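Local coordinates for coiled-coil and C2 domain-containing protein 1-like (Drosophila melanogaster, PDB 6EI6), which binds monophosphorylated phosphoinositides and regulates endosomal protein sorting through the ESCRT-III core component shrub, probably by preventing its inappropriate polymerisation, at residues M42-Q45 with L46-L50; P31-D34 with I35-I38; K216-P219 with L220-K223. All coordinates share one frame; numbering follows the deposited sequence.

Contact 1 of 3, residues M42-Q45 with L46-L50; sequences MEEQ and LAKQL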
# COMPACT_ATOMS: atom_id res chain seq x y z
N MET A 42 -21.03 -3.06 -15.38
CA MET A 42 -20.64 -1.74 -15.86
C MET A 42 -20.20 -0.86 -14.70
O MET A 42 -19.14 -0.22 -14.74
CB MET A 42 -21.81 -1.10 -16.61
CG MET A 42 -22.06 -1.67 -17.99
SD MET A 42 -23.64 -1.14 -18.69
CE MET A 42 -23.35 0.65 -18.85
N GLU A 43 -21.01 -0.81 -13.66
CA GLU A 43 -20.69 0.04 -12.52
C GLU A 43 -19.45 -0.47 -11.78
O GLU A 43 -18.57 0.32 -11.42
CB GLU A 43 -21.91 0.10 -11.61
CG GLU A 43 -21.77 1.11 -10.52
CD GLU A 43 -23.08 1.42 -9.87
OE1 GLU A 43 -24.14 1.19 -10.53
OE2 GLU A 43 -23.04 1.89 -8.71
N GLU A 44 -19.35 -1.79 -11.57
CA GLU A 44 -18.15 -2.36 -10.96
C GLU A 44 -16.90 -2.02 -11.76
O GLU A 44 -15.87 -1.64 -11.19
CB GLU A 44 -18.29 -3.88 -10.87
CG GLU A 44 -19.30 -4.30 -9.85
CD GLU A 44 -18.69 -4.31 -8.45
OE1 GLU A 44 -17.45 -4.58 -8.33
OE2 GLU A 44 -19.43 -4.02 -7.48
N GLN A 45 -16.98 -2.19 -13.09
CA GLN A 45 -15.82 -1.92 -13.93
C GLN A 45 -15.38 -0.48 -13.79
O GLN A 45 -14.17 -0.20 -13.66
CB GLN A 45 -16.13 -2.25 -15.38
CG GLN A 45 -14.98 -1.90 -16.33
CD GLN A 45 -13.84 -2.90 -16.23
OE1 GLN A 45 -14.08 -4.06 -15.92
NE2 GLN A 45 -12.61 -2.47 -16.49
N LEU A 46 -16.33 0.46 -13.79
CA LEU A 46 -15.99 1.87 -13.69
C LEU A 46 -15.44 2.19 -12.30
O LEU A 46 -14.46 2.94 -12.18
CB LEU A 46 -17.22 2.73 -14.00
CG LEU A 46 -17.70 2.73 -15.47
CD1 LEU A 46 -19.12 3.32 -15.62
CD2 LEU A 46 -16.70 3.48 -16.37
N ALA A 47 -16.04 1.61 -11.25
CA ALA A 47 -15.50 1.78 -9.90
C ALA A 47 -14.07 1.26 -9.80
O ALA A 47 -13.22 1.91 -9.17
CB ALA A 47 -16.41 1.09 -8.87
N LYS A 48 -13.76 0.11 -10.44
CA LYS A 48 -12.37 -0.37 -10.44
C LYS A 48 -11.46 0.59 -11.18
O LYS A 48 -10.31 0.80 -10.78
CB LYS A 48 -12.26 -1.75 -11.07
CG LYS A 48 -12.66 -2.91 -10.20
CD LYS A 48 -12.54 -4.23 -10.98
CE LYS A 48 -13.16 -5.37 -10.19
NZ LYS A 48 -14.53 -5.01 -9.67
N GLN A 49 -11.95 1.15 -12.28
CA GLN A 49 -11.16 2.12 -13.04
C GLN A 49 -10.91 3.37 -12.21
O GLN A 49 -9.79 3.90 -12.19
CB GLN A 49 -11.87 2.46 -14.35
CG GLN A 49 -11.74 1.39 -15.43
CD GLN A 49 -12.63 1.62 -16.68
OE1 GLN A 49 -12.92 0.67 -17.40
NE2 GLN A 49 -13.06 2.87 -16.93
N LEU A 50 -11.96 3.86 -11.54
CA LEU A 50 -11.81 4.99 -10.63
C LEU A 50 -10.72 4.73 -9.59
O LEU A 50 -9.81 5.55 -9.41
CB LEU A 50 -13.14 5.27 -9.93
CG LEU A 50 -13.17 6.54 -9.13
CD1 LEU A 50 -12.83 7.71 -10.04
CD2 LEU A 50 -14.55 6.68 -8.48

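Contact 2 of 3, residues P31-D34 with I35-I38; sequences PTDD and ICEI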
# COMPACT_ATOMS: atom_id res chain seq x y z
N PRO A 31 -30.96 -13.76 -10.57
CA PRO A 31 -29.81 -14.42 -11.23
C PRO A 31 -30.04 -14.79 -12.68
O PRO A 31 -29.08 -15.21 -13.36
CB PRO A 31 -29.58 -15.69 -10.38
CG PRO A 31 -30.45 -15.54 -9.17
CD PRO A 31 -31.57 -14.64 -9.56
N THR A 32 -31.28 -14.69 -13.17
CA THR A 32 -31.60 -14.94 -14.57
C THR A 32 -31.69 -13.65 -15.39
O THR A 32 -31.80 -13.73 -16.63
CB THR A 32 -32.94 -15.67 -14.70
OG1 THR A 32 -33.97 -14.85 -14.14
CG2 THR A 32 -32.87 -17.05 -14.02
N ASP A 33 -31.67 -12.49 -14.72
CA ASP A 33 -31.79 -11.17 -15.34
C ASP A 33 -30.40 -10.72 -15.78
O ASP A 33 -29.62 -10.17 -15.01
CB ASP A 33 -32.40 -10.18 -14.37
CG ASP A 33 -32.76 -8.89 -15.04
OD1 ASP A 33 -32.42 -8.73 -16.24
OD2 ASP A 33 -33.39 -8.04 -14.38
N ASP A 34 -30.09 -10.96 -17.06
CA ASP A 34 -28.74 -10.73 -17.54
C ASP A 34 -28.48 -9.26 -17.82
O ASP A 34 -27.35 -8.78 -17.64
CB ASP A 34 -28.52 -11.59 -18.78
CG ASP A 34 -28.71 -13.10 -18.48
OD1 ASP A 34 -28.07 -13.62 -17.54
OD2 ASP A 34 -29.52 -13.75 -19.19
N ILE A 35 -29.50 -8.51 -18.22
CA ILE A 35 -29.23 -7.11 -18.52
C ILE A 35 -29.01 -6.34 -17.23
O ILE A 35 -28.11 -5.49 -17.15
CB ILE A 35 -30.36 -6.54 -19.40
CG1 ILE A 35 -30.21 -7.18 -20.79
CG2 ILE A 35 -30.21 -5.05 -19.55
CD1 ILE A 35 -31.20 -6.74 -21.78
N CYS A 36 -29.74 -6.70 -16.18
CA CYS A 36 -29.45 -6.13 -14.87
C CYS A 36 -28.00 -6.37 -14.48
O CYS A 36 -27.31 -5.45 -14.04
CB CYS A 36 -30.40 -6.72 -13.82
SG CYS A 36 -30.20 -6.08 -12.12
N GLU A 37 -27.53 -7.60 -14.65
CA GLU A 37 -26.17 -7.96 -14.25
C GLU A 37 -25.13 -7.21 -15.07
O GLU A 37 -24.09 -6.80 -14.54
CB GLU A 37 -25.97 -9.47 -14.37
CG GLU A 37 -24.56 -9.96 -13.96
CD GLU A 37 -24.20 -9.61 -12.48
OE1 GLU A 37 -25.13 -9.41 -11.65
OE2 GLU A 37 -22.98 -9.54 -12.18
N ILE A 38 -25.39 -7.04 -16.37
CA ILE A 38 -24.53 -6.20 -17.19
C ILE A 38 -24.41 -4.83 -16.57
O ILE A 38 -23.30 -4.28 -16.46
CB ILE A 38 -25.06 -6.12 -18.64
CG1 ILE A 38 -24.81 -7.45 -19.38
CG2 ILE A 38 -24.40 -4.95 -19.39
CD1 ILE A 38 -25.29 -7.48 -20.83

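Contact 3 of 3, residues K216-P219 with L220-K223; sequences KLQP and LETK. With SO4 (sulfate ion), chain C.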
# COMPACT_ATOMS: atom_id res chain seq x y z
N LYS A 216 0.36 -5.02 7.44
CA LYS A 216 -0.05 -6.00 6.44
C LYS A 216 0.50 -5.64 5.06
O LYS A 216 0.51 -4.47 4.66
CB LYS A 216 -1.58 -6.09 6.37
CG LYS A 216 -2.22 -6.65 7.60
CD LYS A 216 -1.68 -8.03 7.89
CE LYS A 216 -2.79 -8.95 8.31
NZ LYS A 216 -2.24 -10.32 8.50
N LEU A 217 0.93 -6.65 4.31
CA LEU A 217 1.52 -6.40 3.00
C LEU A 217 0.49 -6.26 1.88
O LEU A 217 0.84 -5.80 0.79
CB LEU A 217 2.51 -7.53 2.68
CG LEU A 217 3.86 -7.44 3.40
CD1 LEU A 217 4.67 -8.71 3.21
CD2 LEU A 217 4.65 -6.22 2.92
N GLN A 218 -0.77 -6.61 2.14
CA GLN A 218 -1.71 -6.79 1.04
C GLN A 218 -2.00 -5.54 0.20
O GLN A 218 -2.28 -5.72 -0.99
CB GLN A 218 -3.01 -7.43 1.57
CG GLN A 218 -4.12 -6.46 1.89
CD GLN A 218 -4.95 -6.08 0.69
OE1 GLN A 218 -5.21 -6.92 -0.18
NE2 GLN A 218 -5.36 -4.81 0.62
N PRO A 219 -1.95 -4.30 0.72
CA PRO A 219 -2.03 -3.14 -0.20
C PRO A 219 -1.06 -3.20 -1.36
O PRO A 219 -1.32 -2.56 -2.39
CB PRO A 219 -1.73 -1.95 0.71
CG PRO A 219 -2.26 -2.35 2.03
CD PRO A 219 -1.97 -3.85 2.13
N LEU A 220 0.07 -3.90 -1.23
CA LEU A 220 1.04 -3.97 -2.31
C LEU A 220 0.58 -4.86 -3.46
O LEU A 220 1.27 -4.94 -4.49
CB LEU A 220 2.40 -4.43 -1.77
CG LEU A 220 3.00 -3.37 -0.84
CD1 LEU A 220 4.32 -3.82 -0.28
CD2 LEU A 220 3.15 -2.00 -1.49
N GLU A 221 -0.58 -5.51 -3.32
CA GLU A 221 -1.13 -6.29 -4.43
C GLU A 221 -1.56 -5.38 -5.57
O GLU A 221 -1.39 -5.72 -6.75
CB GLU A 221 -2.32 -7.12 -3.95
CG GLU A 221 -1.92 -8.33 -3.16
CD GLU A 221 -3.09 -9.25 -2.93
OE1 GLU A 221 -4.23 -8.72 -2.84
OE2 GLU A 221 -2.87 -10.48 -2.87
N THR A 222 -2.12 -4.22 -5.24
CA THR A 222 -2.57 -3.26 -6.24
C THR A 222 -1.89 -1.91 -6.14
O THR A 222 -2.09 -1.09 -7.04
CB THR A 222 -4.08 -3.05 -6.16
OG1 THR A 222 -4.42 -2.43 -4.92
CG2 THR A 222 -4.81 -4.37 -6.28
N LYS A 223 -1.12 -1.65 -5.09
CA LYS A 223 -0.35 -0.42 -4.96
C LYS A 223 1.13 -0.74 -4.89
O LYS A 223 1.55 -1.88 -4.67
CB LYS A 223 -0.76 0.39 -3.73
CG LYS A 223 -2.06 1.11 -3.92
CD LYS A 223 -2.30 2.11 -2.81
CE LYS A 223 -3.57 1.81 -2.09
NZ LYS A 223 -3.54 0.36 -1.75
S SO4 C . 1.26 -12.00 10.09
O1 SO4 C . 2.51 -12.17 9.32
O2 SO4 C . 0.30 -13.07 9.78
O3 SO4 C . 0.67 -10.69 9.75
O4 SO4 C . 1.58 -12.06 11.52

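Contact 1 of 3, residues M42-Q45 with L46-L50
Q45 and Q49, one helical turn apart, are joined amide to amide: Q45 NE2 donates to Q49 OE1 over 3.3 Å. The donor Q45 NE2 lies in the carbonyl plane of Q49, on a lone pair of OE1, and Q49 OE1 in turn sits almost in the amide plane of Q45, so the bond is well aimed at both ends although the two amides are turned 67° apart. Q45 reaches this place because its CG lies anti to the backbone N (chi1 176°) and the chain then bends at chi2, bringing the amide back toward the following turn. Q49 stays extended beyond CG, and its CG also rests 3.4 Å from the backbone oxygen Q45 O. One residue earlier in each turn, E44 OE1 forms a salt bridge with K48 NZ at 3.2 Å; the glutamate bends at chi2 and the lysine only at its last torsion, chi4, which folds the ammonium back toward the acid.

Beneath the side chains run four successive backbone bonds, from L46 N to M42 O at 3.0 Å through to Q49 N to Q45 O at 2.9 Å. They set the spacing that lets residues four apart meet.

Further out, Q49 OE1 also accepts from the backbone N of L266, so one oxygen serves both its own helix and strand 265-268. With an alanine here in place of Q49, Q45 NE2 and L266 N would probably lose the acceptor they share. L46 packs on L83 and V86 of helix 66-91, to which E43 is tied by salt bridges with R87 and K90. The whole is the i to i+4 pairing of an alpha-helix, here on one arm of an antiparallel helical hairpin.

Contact 2 of 3, residues P31-D34 with I35-I38
D33 meets C36 at the start of helix 34-62, where the aspartate occupies the N-cap position and its side chain takes up a backbone N-H of the first turn, a classic example of helix N-capping. The capping bond runs from C36 N to D33 OD1; at 3.4 Å it is weak, though nearly straight at the hydrogen (170°). With CG anti to the backbone N (chi1 -170°), the carboxylate of D33 swings forward over the opening turn. A negative charge at this end would be expected to suit the helix dipole.

Backbone bonds continue the same turn. E37 N donates weakly to D33 O, and I38 N makes a firmer bond of 2.9 Å to D34 O. D33 therefore meets the first turn twice, through its side chain and through its carbonyl, while D34 O starts the regular helical ladder.

Among the carbon contacts, CG1 of I38 lies 3.4 Å from D34 O, beside the same oxygen that the I38 amide uses, and CB of E37 borders that oxygen too. The carboxylate of E37 finds its stronger partner in R41, a turn further along.

A covalent link adds to the cap. C36 SG is in a disulfide with C29, which ties the chain before the helix to its first turn. The cysteine also closes on the cap through its methylene: D33 OD2, the carboxylate oxygen that does not take the amide bond, lies 3.3 Å from C36 CB.

Contact 3 of 3, residues K216-P219 with L220-K223
L220 turns back onto L217 at the start of the second segment, its amide N donating to L217 O at 2.9 Å while the side chains meet through their branches, L217 CD2 lying 4.0 Å from L220 CD1. In both leucines CG stands anti to the carbonyl carbon (chi1 -77° and -67°), which sends both branches to the same buried side, where the two chains slant across one another. There they join F188 of helix 182-190 and I247 of strand 241-249.

E221 follows with a bond of its own: its N reaches Q218 O at 2.9 Å, approaching from above the carbonyl plane rather than along a lone pair. CG of E221 lies 3.4 Å from Q218 O. The carboxylate extends onward to a salt bridge from OE2 to K189 NZ, which links this turn to helix 182-190. Bonds between residues three apart, from L220 to L217 and from E221 to Q218, give the segment the character of a short helical turn. It lies on the connection between strands 208-216 and 225-233 of the C2 domain, and so carries the chain from one antiparallel sheet of the beta sandwich to the other.

T222 donates its N only weakly to P219 O, at 3.4 Å. K223 makes the firmer bond to that oxygen, 2.9 Å from its N and in the carbonyl plane, so one carbonyl gathers two successive amides as the turn ends. Bends at chi3 and chi4 fold the K223 side chain back, bringing NZ within 3.8 Å of P219 CB. Before the turn, K216 NZ donates to O3 of a sulfate, probably from the crystallisation liquor, at 3.2 Å and also bonds R190 O; the sulfate is also hydrogen-bonded to H191 ND1 and G192 N.

Overall arrangement
Contacts 1 and 2 lie on a single helix, 34-62: contact 2 starts it at the N-cap and contact 1 lies further along, their centres about 17 Å apart and three residues between them in sequence. Contact 3 belongs to the C2 domain, near the centre of the chain, with its own centre about 20 Å from that of contact 1 and about 32 Å from that of contact 2. Nearest atoms of contacts 1 and 3 remain about 9 Å apart, so the helical part and the sandwich do not meet through these residues. The sulfate lies beside contact 3, held by K216 together with H191 and G192. Together the three compare a helix start, a helix middle and an interstrand turn.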